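Local coordinates for protein tryptophanyl-tRNA synthetase (PDB 3TZL) that probably catalyses the ATP-dependent attachment of tryptophan to its cognate tRNA, working as a homodimeric class I aminoacyl-tRNA synthetase, at residues S96-M101 with N164-E169; A133-F138 with T172-R177. All blocks are in the same frame, centred on the assembly; numbering follows the deposited sequence.

Interaction 1 (S96-M101 with N164-E169); sequences SQFTPM and NNEWGE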
ATOM      1  N   SER B  96       7.336   0.341   4.324  1.00 26.25           N
ATOM      2  CA  SER B  96       8.001   1.092   3.264  1.00 29.97           C
ATOM      3  C   SER B  96       8.912   2.159   3.849  1.00 29.96           C
ATOM      4  O   SER B  96       9.910   2.528   3.243  1.00 31.73           O
ATOM      5  CB  SER B  96       6.990   1.728   2.323  1.00 30.14           C
ATOM      6  OG  SER B  96       6.386   0.739   1.512  1.00 35.42           O
ATOM      7  N   GLN B  97       8.564   2.648   5.033  1.00 28.26           N
ATOM      8  CA  GLN B  97       9.341   3.690   5.681  1.00 27.97           C
ATOM      9  C   GLN B  97      10.658   3.139   6.186  1.00 32.98           C
ATOM     10  O   GLN B  97      11.590   3.892   6.449  1.00 36.31           O
ATOM     11  CB  GLN B  97       8.541   4.322   6.827  1.00 27.40           C
ATOM     12  CG  GLN B  97       7.059   4.587   6.481  1.00 25.66           C
ATOM     13  CD  GLN B  97       6.867   5.304   5.150  1.00 30.74           C
ATOM     14  OE1 GLN B  97       7.712   6.095   4.717  1.00 32.24           O
ATOM     15  NE2 GLN B  97       5.757   5.016   4.488  1.00 28.37           N
ATOM     16  N   PHE B  98      10.728   1.816   6.311  1.00 32.95           N
ATOM     17  CA  PHE B  98      11.926   1.147   6.783  1.00 33.12           C
ATOM     18  C   PHE B  98      12.625   0.388   5.673  1.00 32.91           C
ATOM     19  O   PHE B  98      13.504  -0.424   5.928  1.00 35.80           O
ATOM     20  CB  PHE B  98      11.578   0.170   7.903  1.00 34.60           C
ATOM     21  CG  PHE B  98      11.029   0.824   9.135  1.00 32.78           C
ATOM     22  CD1 PHE B  98      11.882   1.240  10.162  1.00 33.78           C
ATOM     23  CD2 PHE B  98       9.660   0.981   9.292  1.00 30.85           C
ATOM     24  CE1 PHE B  98      11.376   1.820  11.313  1.00 31.60           C
ATOM     25  CE2 PHE B  98       9.138   1.554  10.447  1.00 30.68           C
ATOM     26  CZ  PHE B  98       9.999   1.976  11.458  1.00 32.14           C
ATOM     27  N   THR B  99      12.234   0.635   4.434  1.00 32.86           N
ATOM     28  CA  THR B  99      12.836  -0.078   3.315  1.00 31.60           C
ATOM     29  C   THR B  99      13.728   0.865   2.497  1.00 32.07           C
ATOM     30  O   THR B  99      13.217   1.758   1.835  1.00 36.14           O
ATOM     31  CB  THR B  99      11.734  -0.667   2.405  1.00 29.78           C
ATOM     32  OG1 THR B  99      10.878  -1.514   3.182  1.00 31.27           O
ATOM     33  CG2 THR B  99      12.350  -1.484   1.243  1.00 28.36           C
ATOM     34  N   PRO B 100      15.057   0.683   2.549  1.00 34.11           N
ATOM     35  CA  PRO B 100      15.894   1.527   1.681  1.00 37.98           C
ATOM     36  C   PRO B 100      15.692   1.151   0.218  1.00 36.71           C
ATOM     37  O   PRO B 100      15.548  -0.034  -0.089  1.00 37.19           O
ATOM     38  CB  PRO B 100      17.342   1.178   2.101  1.00 38.21           C
ATOM     39  CG  PRO B 100      17.215   0.324   3.367  1.00 40.54           C
ATOM     40  CD  PRO B 100      15.846  -0.318   3.295  1.00 34.18           C
HETATM   41  N   MSE B 101      15.704   2.148  -0.660  1.00 34.54           N
HETATM   42  CA  MSE B 101      15.531   1.952  -2.095  1.00 37.24           C
HETATM   43  C   MSE B 101      16.444   0.885  -2.705  1.00 38.90           C
HETATM   44  O   MSE B 101      15.986   0.079  -3.513  1.00 39.80           O
HETATM   45  CB  MSE B 101      15.718   3.280  -2.838  1.00 40.92           C
HETATM   46  CG  MSE B 101      14.525   4.209  -2.723  1.00 39.84           C
HETATM   47 SE   MSE B 101      12.872   3.501  -3.536  0.78 42.99          SE
HETATM   48  CE  MSE B 101      13.318   3.908  -5.386  1.00 51.17           C
ATOM     49  N   ASN B 164      12.888  -3.550  14.110  1.00 31.74           N
ATOM     50  CA  ASN B 164      13.218  -3.966  15.461  1.00 34.87           C
ATOM     51  C   ASN B 164      14.299  -3.082  16.065  1.00 37.38           C
ATOM     52  O   ASN B 164      14.317  -2.849  17.270  1.00 35.80           O
ATOM     53  CB  ASN B 164      13.711  -5.430  15.495  1.00 37.42           C
ATOM     54  CG  ASN B 164      12.596  -6.449  15.250  1.00 38.15           C
ATOM     55  OD1 ASN B 164      11.417  -6.111  15.195  1.00 32.27           O
ATOM     56  ND2 ASN B 164      12.980  -7.711  15.109  1.00 36.11           N
ATOM     57  N   ASN B 165      15.216  -2.613  15.227  1.00 38.45           N
ATOM     58  CA  ASN B 165      16.269  -1.716  15.697  1.00 49.18           C
ATOM     59  C   ASN B 165      15.697  -0.391  16.178  1.00 45.17           C
ATOM     60  O   ASN B 165      16.239   0.241  17.074  1.00 45.05           O
ATOM     61  CB  ASN B 165      17.300  -1.459  14.601  1.00 58.22           C
ATOM     62  CG  ASN B 165      18.500  -2.359  14.715  1.00 73.10           C
ATOM     63  OD1 ASN B 165      18.874  -2.780  15.812  1.00 77.56           O
ATOM     64  ND2 ASN B 165      19.119  -2.663  13.578  1.00 80.30           N
ATOM     65  N   GLU B 166      14.594   0.025  15.573  1.00 37.50           N
ATOM     66  CA  GLU B 166      14.004   1.314  15.897  1.00 42.96           C
ATOM     67  C   GLU B 166      12.964   1.231  17.022  1.00 43.90           C
ATOM     68  O   GLU B 166      12.869   2.150  17.837  1.00 42.95           O
ATOM     69  CB  GLU B 166      13.387   1.947  14.646  1.00 44.11           C
ATOM     70  CG  GLU B 166      12.695   3.289  14.899  1.00 51.32           C
ATOM     71  CD  GLU B 166      13.672   4.427  15.151  1.00 56.68           C
ATOM     72  OE1 GLU B 166      14.863   4.277  14.818  1.00 58.87           O
ATOM     73  OE2 GLU B 166      13.249   5.469  15.679  1.00 61.49           O
ATOM     74  N   TRP B 167      12.217   0.122  17.075  1.00 38.68           N
ATOM     75  CA  TRP B 167      11.016   0.029  17.907  1.00 34.09           C
ATOM     76  C   TRP B 167      11.039  -1.055  19.007  1.00 38.30           C
ATOM     77  O   TRP B 167      10.148  -1.102  19.855  1.00 39.38           O
ATOM     78  CB  TRP B 167       9.795  -0.194  17.013  1.00 29.01           C
ATOM     79  CG  TRP B 167       9.282   1.018  16.305  1.00 30.98           C
ATOM     80  CD1 TRP B 167       9.629   2.335  16.534  1.00 33.08           C
ATOM     81  CD2 TRP B 167       8.304   1.038  15.263  1.00 35.60           C
ATOM     82  NE1 TRP B 167       8.924   3.162  15.694  1.00 30.82           N
ATOM     83  CE2 TRP B 167       8.109   2.394  14.898  1.00 36.37           C
ATOM     84  CE3 TRP B 167       7.573   0.041  14.596  1.00 35.93           C
ATOM     85  CZ2 TRP B 167       7.220   2.773  13.899  1.00 31.83           C
ATOM     86  CZ3 TRP B 167       6.685   0.422  13.603  1.00 31.29           C
ATOM     87  CH2 TRP B 167       6.518   1.777  13.266  1.00 33.32           C
ATOM     88  N   GLY B 168      12.051  -1.918  19.002  1.00 39.79           N
ATOM     89  CA  GLY B 168      12.100  -3.024  19.948  1.00 40.77           C
ATOM     90  C   GLY B 168      11.743  -4.354  19.309  1.00 47.33           C
ATOM     91  O   GLY B 168      11.888  -4.520  18.109  1.00 51.25           O
ATOM     92  N   GLU B 169      11.265  -5.302  20.108  1.00 46.41           N
ATOM     93  CA  GLU B 169      10.940  -6.633  19.609  1.00 52.43           C
ATOM     94  C   GLU B 169       9.575  -6.634  18.947  1.00 44.09           C
ATOM     95  O   GLU B 169       8.570  -6.995  19.558  1.00 48.61           O
ATOM     96  CB  GLU B 169      10.948  -7.659  20.745  1.00 62.89           C
ATOM     97  CG  GLU B 169      12.332  -8.052  21.255  1.00 73.90           C
ATOM     98  CD  GLU B 169      12.267  -8.828  22.572  1.00 82.73           C
ATOM     99  OE1 GLU B 169      11.164  -9.292  22.945  1.00 84.87           O
ATOM    100  OE2 GLU B 169      13.318  -8.964  23.238  1.00 84.71           O
TER

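Interaction 2 (A133-F138 with T172-R177); sequences ADILLF and TLPEAR. With TRP (tryptophan), chain J.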
ATOM      1  N   ALA B 133       5.336  -7.650   4.207  1.00 22.08           N
ATOM      2  CA  ALA B 133       4.214  -7.463   5.105  1.00 29.26           C
ATOM      3  C   ALA B 133       3.481  -8.797   5.343  1.00 32.31           C
ATOM      4  O   ALA B 133       3.143  -9.125   6.483  1.00 33.19           O
ATOM      5  CB  ALA B 133       3.266  -6.385   4.568  1.00 23.46           C
ATOM      6  N   ASP B 134       3.249  -9.560   4.271  1.00 29.34           N
ATOM      7  CA  ASP B 134       2.616 -10.877   4.382  1.00 29.65           C
ATOM      8  C   ASP B 134       3.335 -11.723   5.410  1.00 29.59           C
ATOM      9  O   ASP B 134       2.721 -12.300   6.289  1.00 32.21           O
ATOM     10  CB  ASP B 134       2.686 -11.627   3.052  1.00 33.74           C
ATOM     11  CG  ASP B 134       1.823 -11.000   1.971  1.00 37.91           C
ATOM     12  OD1 ASP B 134       0.706 -10.520   2.283  1.00 36.16           O
ATOM     13  OD2 ASP B 134       2.273 -10.993   0.804  1.00 40.88           O
ATOM     14  N   ILE B 135       4.652 -11.795   5.278  1.00 26.33           N
ATOM     15  CA  ILE B 135       5.471 -12.614   6.154  1.00 31.63           C
ATOM     16  C   ILE B 135       5.502 -12.108   7.607  1.00 32.07           C
ATOM     17  O   ILE B 135       5.257 -12.875   8.545  1.00 31.94           O
ATOM     18  CB  ILE B 135       6.884 -12.714   5.579  1.00 33.50           C
ATOM     19  CG1 ILE B 135       6.817 -13.359   4.182  1.00 32.88           C
ATOM     20  CG2 ILE B 135       7.799 -13.483   6.519  1.00 33.92           C
ATOM     21  CD1 ILE B 135       8.049 -13.150   3.349  1.00 31.51           C
ATOM     22  N   LEU B 136       5.765 -10.815   7.783  1.00 31.98           N
ATOM     23  CA  LEU B 136       6.004 -10.239   9.113  1.00 33.59           C
ATOM     24  C   LEU B 136       4.746 -10.081   9.949  1.00 31.45           C
ATOM     25  O   LEU B 136       4.799 -10.180  11.172  1.00 33.79           O
ATOM     26  CB  LEU B 136       6.701  -8.874   9.005  1.00 31.00           C
ATOM     27  CG  LEU B 136       8.057  -8.859   8.303  1.00 30.18           C
ATOM     28  CD1 LEU B 136       8.699  -7.471   8.289  1.00 28.33           C
ATOM     29  CD2 LEU B 136       8.983  -9.866   8.933  1.00 26.52           C
ATOM     30  N   LEU B 137       3.633  -9.778   9.293  1.00 28.46           N
ATOM     31  CA  LEU B 137       2.341  -9.615   9.973  1.00 30.23           C
ATOM     32  C   LEU B 137       2.007 -10.815  10.867  1.00 33.41           C
ATOM     33  O   LEU B 137       1.489 -10.642  11.966  1.00 36.19           O
ATOM     34  CB  LEU B 137       1.217  -9.375   8.950  1.00 31.79           C
ATOM     35  CG  LEU B 137      -0.228  -9.101   9.413  1.00 31.67           C
ATOM     36  CD1 LEU B 137      -0.347  -7.892  10.363  1.00 28.82           C
ATOM     37  CD2 LEU B 137      -1.122  -8.904   8.209  1.00 28.37           C
ATOM     38  N   PHE B 138       2.371 -12.018  10.427  1.00 30.05           N
ATOM     39  CA  PHE B 138       2.007 -13.255  11.133  1.00 31.00           C
ATOM     40  C   PHE B 138       3.100 -13.927  11.957  1.00 35.21           C
ATOM     41  O   PHE B 138       2.937 -15.066  12.372  1.00 35.98           O
ATOM     42  CB  PHE B 138       1.403 -14.242  10.134  1.00 33.04           C
ATOM     43  CG  PHE B 138       0.226 -13.673   9.414  1.00 32.21           C
ATOM     44  CD1 PHE B 138      -1.008 -13.605  10.035  1.00 36.49           C
ATOM     45  CD2 PHE B 138       0.363 -13.149   8.156  1.00 30.20           C
ATOM     46  CE1 PHE B 138      -2.087 -13.051   9.396  1.00 37.25           C
ATOM     47  CE2 PHE B 138      -0.716 -12.574   7.512  1.00 32.36           C
ATOM     48  CZ  PHE B 138      -1.943 -12.520   8.137  1.00 31.92           C
ATOM     49  N   THR B 172       9.348 -11.236  14.335  1.00 37.84           N
ATOM     50  CA  THR B 172      10.177 -12.418  14.315  1.00 37.90           C
ATOM     51  C   THR B 172      10.992 -12.378  13.022  1.00 39.17           C
ATOM     52  O   THR B 172      10.491 -11.936  11.996  1.00 35.59           O
ATOM     53  CB  THR B 172       9.297 -13.666  14.339  1.00 40.74           C
ATOM     54  OG1 THR B 172       8.596 -13.711  15.586  1.00 45.97           O
ATOM     55  CG2 THR B 172      10.137 -14.935  14.168  1.00 37.78           C
ATOM     56  N   LEU B 173      12.246 -12.811  13.066  1.00 38.25           N
ATOM     57  CA  LEU B 173      13.051 -12.874  11.851  1.00 41.66           C
ATOM     58  C   LEU B 173      12.735 -14.146  11.076  1.00 40.31           C
ATOM     59  O   LEU B 173      12.951 -15.241  11.568  1.00 42.65           O
ATOM     60  CB  LEU B 173      14.543 -12.833  12.194  1.00 45.53           C
ATOM     61  CG  LEU B 173      15.004 -11.582  12.939  1.00 46.94           C
ATOM     62  CD1 LEU B 173      16.532 -11.628  13.167  1.00 51.44           C
ATOM     63  CD2 LEU B 173      14.574 -10.301  12.217  1.00 38.26           C
ATOM     64  N   PRO B 174      12.213 -14.005   9.858  1.00 38.51           N
ATOM     65  CA  PRO B 174      11.846 -15.175   9.057  1.00 36.83           C
ATOM     66  C   PRO B 174      13.030 -15.787   8.316  1.00 42.31           C
ATOM     67  O   PRO B 174      14.049 -15.130   8.120  1.00 45.38           O
ATOM     68  CB  PRO B 174      10.876 -14.584   8.044  1.00 38.78           C
ATOM     69  CG  PRO B 174      11.403 -13.170   7.846  1.00 34.90           C
ATOM     70  CD  PRO B 174      11.821 -12.738   9.206  1.00 35.97           C
ATOM     71  N   GLU B 175      12.877 -17.041   7.901  1.00 42.57           N
ATOM     72  CA  GLU B 175      13.917 -17.768   7.181  1.00 45.03           C
ATOM     73  C   GLU B 175      13.311 -18.483   5.995  1.00 43.76           C
ATOM     74  O   GLU B 175      12.231 -19.081   6.103  1.00 39.92           O
ATOM     75  CB  GLU B 175      14.544 -18.832   8.073  1.00 53.61           C
ATOM     76  CG  GLU B 175      15.628 -18.343   9.008  1.00 60.68           C
ATOM     77  CD  GLU B 175      16.582 -19.457   9.369  1.00 71.75           C
ATOM     78  OE1 GLU B 175      16.832 -20.323   8.498  1.00 72.07           O
ATOM     79  OE2 GLU B 175      17.070 -19.473  10.519  1.00 77.86           O
ATOM     80  N   ALA B 176      14.002 -18.448   4.865  1.00 42.40           N
ATOM     81  CA  ALA B 176      13.524 -19.187   3.716  1.00 47.90           C
ATOM     82  C   ALA B 176      13.813 -20.656   3.945  1.00 52.29           C
ATOM     83  O   ALA B 176      14.796 -21.009   4.593  1.00 53.07           O
ATOM     84  CB  ALA B 176      14.200 -18.714   2.458  1.00 50.07           C
ATOM     85  N   ARG B 177      12.940 -21.512   3.437  1.00 53.54           N
ATOM     86  CA  ARG B 177      13.247 -22.928   3.365  1.00 57.66           C
ATOM     87  C   ARG B 177      13.028 -23.372   1.934  1.00 58.35           C
ATOM     88  O   ARG B 177      11.897 -23.380   1.441  1.00 55.31           O
ATOM     89  CB  ARG B 177      12.366 -23.744   4.302  1.00 59.07           C
ATOM     90  CG  ARG B 177      12.556 -25.247   4.145  1.00 59.82           C
ATOM     91  CD  ARG B 177      11.700 -26.014   5.137  1.00 59.58           C
ATOM     92  NE  ARG B 177      10.281 -26.019   4.789  1.00 55.72           N
ATOM     93  CZ  ARG B 177       9.306 -26.227   5.675  1.00 59.97           C
ATOM     94  NH1 ARG B 177       8.038 -26.221   5.280  1.00 61.97           N
ATOM     95  NH2 ARG B 177       9.597 -26.441   6.961  1.00 55.13           N
TER
HETATM   96  N   TRP J 331       5.788 -14.185  -4.289  1.00 37.18           N
HETATM   97  CA  TRP J 331       5.248 -15.538  -4.123  1.00 46.30           C
HETATM   98  C   TRP J 331       5.229 -16.285  -5.451  1.00 56.08           C
HETATM   99  O   TRP J 331       5.012 -17.501  -5.498  1.00 56.28           O
HETATM  100  CB  TRP J 331       3.836 -15.499  -3.511  1.00 41.38           C
HETATM  101  CG  TRP J 331       3.820 -14.834  -2.168  1.00 36.80           C
HETATM  102  CD1 TRP J 331       3.277 -13.619  -1.844  1.00 37.40           C
HETATM  103  CD2 TRP J 331       4.423 -15.339  -0.977  1.00 35.80           C
HETATM  104  NE1 TRP J 331       3.493 -13.347  -0.507  1.00 41.64           N
HETATM  105  CE2 TRP J 331       4.203 -14.386   0.043  1.00 41.42           C
HETATM  106  CE3 TRP J 331       5.131 -16.510  -0.672  1.00 35.44           C
HETATM  107  CZ2 TRP J 331       4.656 -14.577   1.350  1.00 37.36           C
HETATM  108  CZ3 TRP J 331       5.587 -16.695   0.627  1.00 36.62           C
HETATM  109  CH2 TRP J 331       5.341 -15.736   1.621  1.00 37.87           C
HETATM  110  OXT TRP J 331       5.435 -15.669  -6.499  1.00 59.37           O
HETATM  111  O   HOH W   1       7.205 -11.269  12.441  1.00 39.88           O

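Interaction 1 (S96-M101 with N164-E169)
Phe98 drives its ring edge-first against the indole of Trp167, and this aromatic pair, flanked by Glu166, makes up the contact between the two segments. The evidence for a T-shaped (edge-to-face) stack is threefold: the planes are inclined at 75°, the centroids of the Phe98 ring and the six-membered ring of Trp167 lie 5.0 Å apart, and the leading atom is a ring corner. That corner, Phe98 CZ, stands 3.8 Å from Trp167 CZ2 over one indole face, displaced toward the rim. Phe98 CE2 follows beside it, 3.9 Å from Trp167 CH2, whereas Phe98 CE1 meets Glu166 CB at 3.9 Å.

Glu166 takes part through its aliphatic portion alone. With CG anti to the backbone N (chi1 178°), Glu166 CG remains 4.1 Å from Phe98 CE1, and the bend at chi2 then leads the carboxylate away from the ring. Phe98 has its CG anti to the carbonyl carbon instead (chi1 -64°), which extends the ring from the type I turn Ser96-Thr99 toward the end of helix 150-167. The backbones stay well separated, 9.3 Å between Phe98 CA and Glu166 CA, so side chains bridge the whole interval.

The indole N-H of Trp167 is used elsewhere: NE1 is hydrogen-bonded to Gln51 O of the second subunit, and Gln51 of that subunit also packs on Phe98. Val163 touches Phe98 from the same helix, and Lys319 and Ile320 of helix 291-320 touch Trp167. Just beyond the helix, Gly168 has positive phi, and its N bonds to Asn164 O at 3.0 Å. Taken together, these features describe an aromatic T-shaped pair at a helix C-terminus, built into the dimer interface of this class I synthetase and lying away from the tryptophan and nucleotide sites.

Interaction 2 (A133-F138 with T172-R177)
Asp134 OD2 is gripped by two donors, the indole NE1 of the bound tryptophan and His45 NE2. The ligand bond measures 3.0 Å from TRP NE1 to Asp134 OD2 and is nearly straight, at 170°. Gln82 NE2 holds the other carboxylate oxygen, OD1, and so should limit rotation of the group.

One residue along helix 122-137, Ile135 works in two directions. Ile135 CG1 lies 3.8 Å from TRP CZ2, on the benzo part of the indole, while Ile135 CG2, anti to the backbone N, reaches across to Pro174 CB at 3.6 Å. Leu136 continues the apolar contact, its CD2 standing 4.0 Å from Pro174 CD and equally far from the carbonyl O of Thr172. Pro174 thus presents CB to one helix side chain and CD to the next.

A water adds a polar bridge at the helix end; it lies 2.9 Å from Leu136 O, placed to donate to it, and accepts from Thr172 N at the same distance. Pro174 leads directly into strand 175-177, which pairs with strand 142-144 through Glu175 and Arg177.

The chemistry is consistent with recognition by matched polarity: a buried acceptor, positioned by His45 and Gln82, receives the indole N-H, while Ile135 supplies an apolar surface backed by Pro174.

How the interactions relate
Interactions 1 and 2 have centres about 14 Å apart, and their segments alternate in sequence. Helix 150-167 ends in interaction 1, and the chain then runs on into 172-177. They touch directly where Asn164 ND2 packs 4.2 Å from Leu173 CD2. The centre of interaction 2 is about 17 Å from the centre of the chain, that of interaction 1 about 30 Å from it, where the second subunit meets the chain. In interaction 2 the side chain of Ile135 is about 11 Å from that of Gln11, which lines the tryptophan pocket and belongs to the predicted ATP site. Helix 122-137, whose Val129 touches Ser96 and Thr99, and chain 164-177 thus connect pocket side to subunit interface.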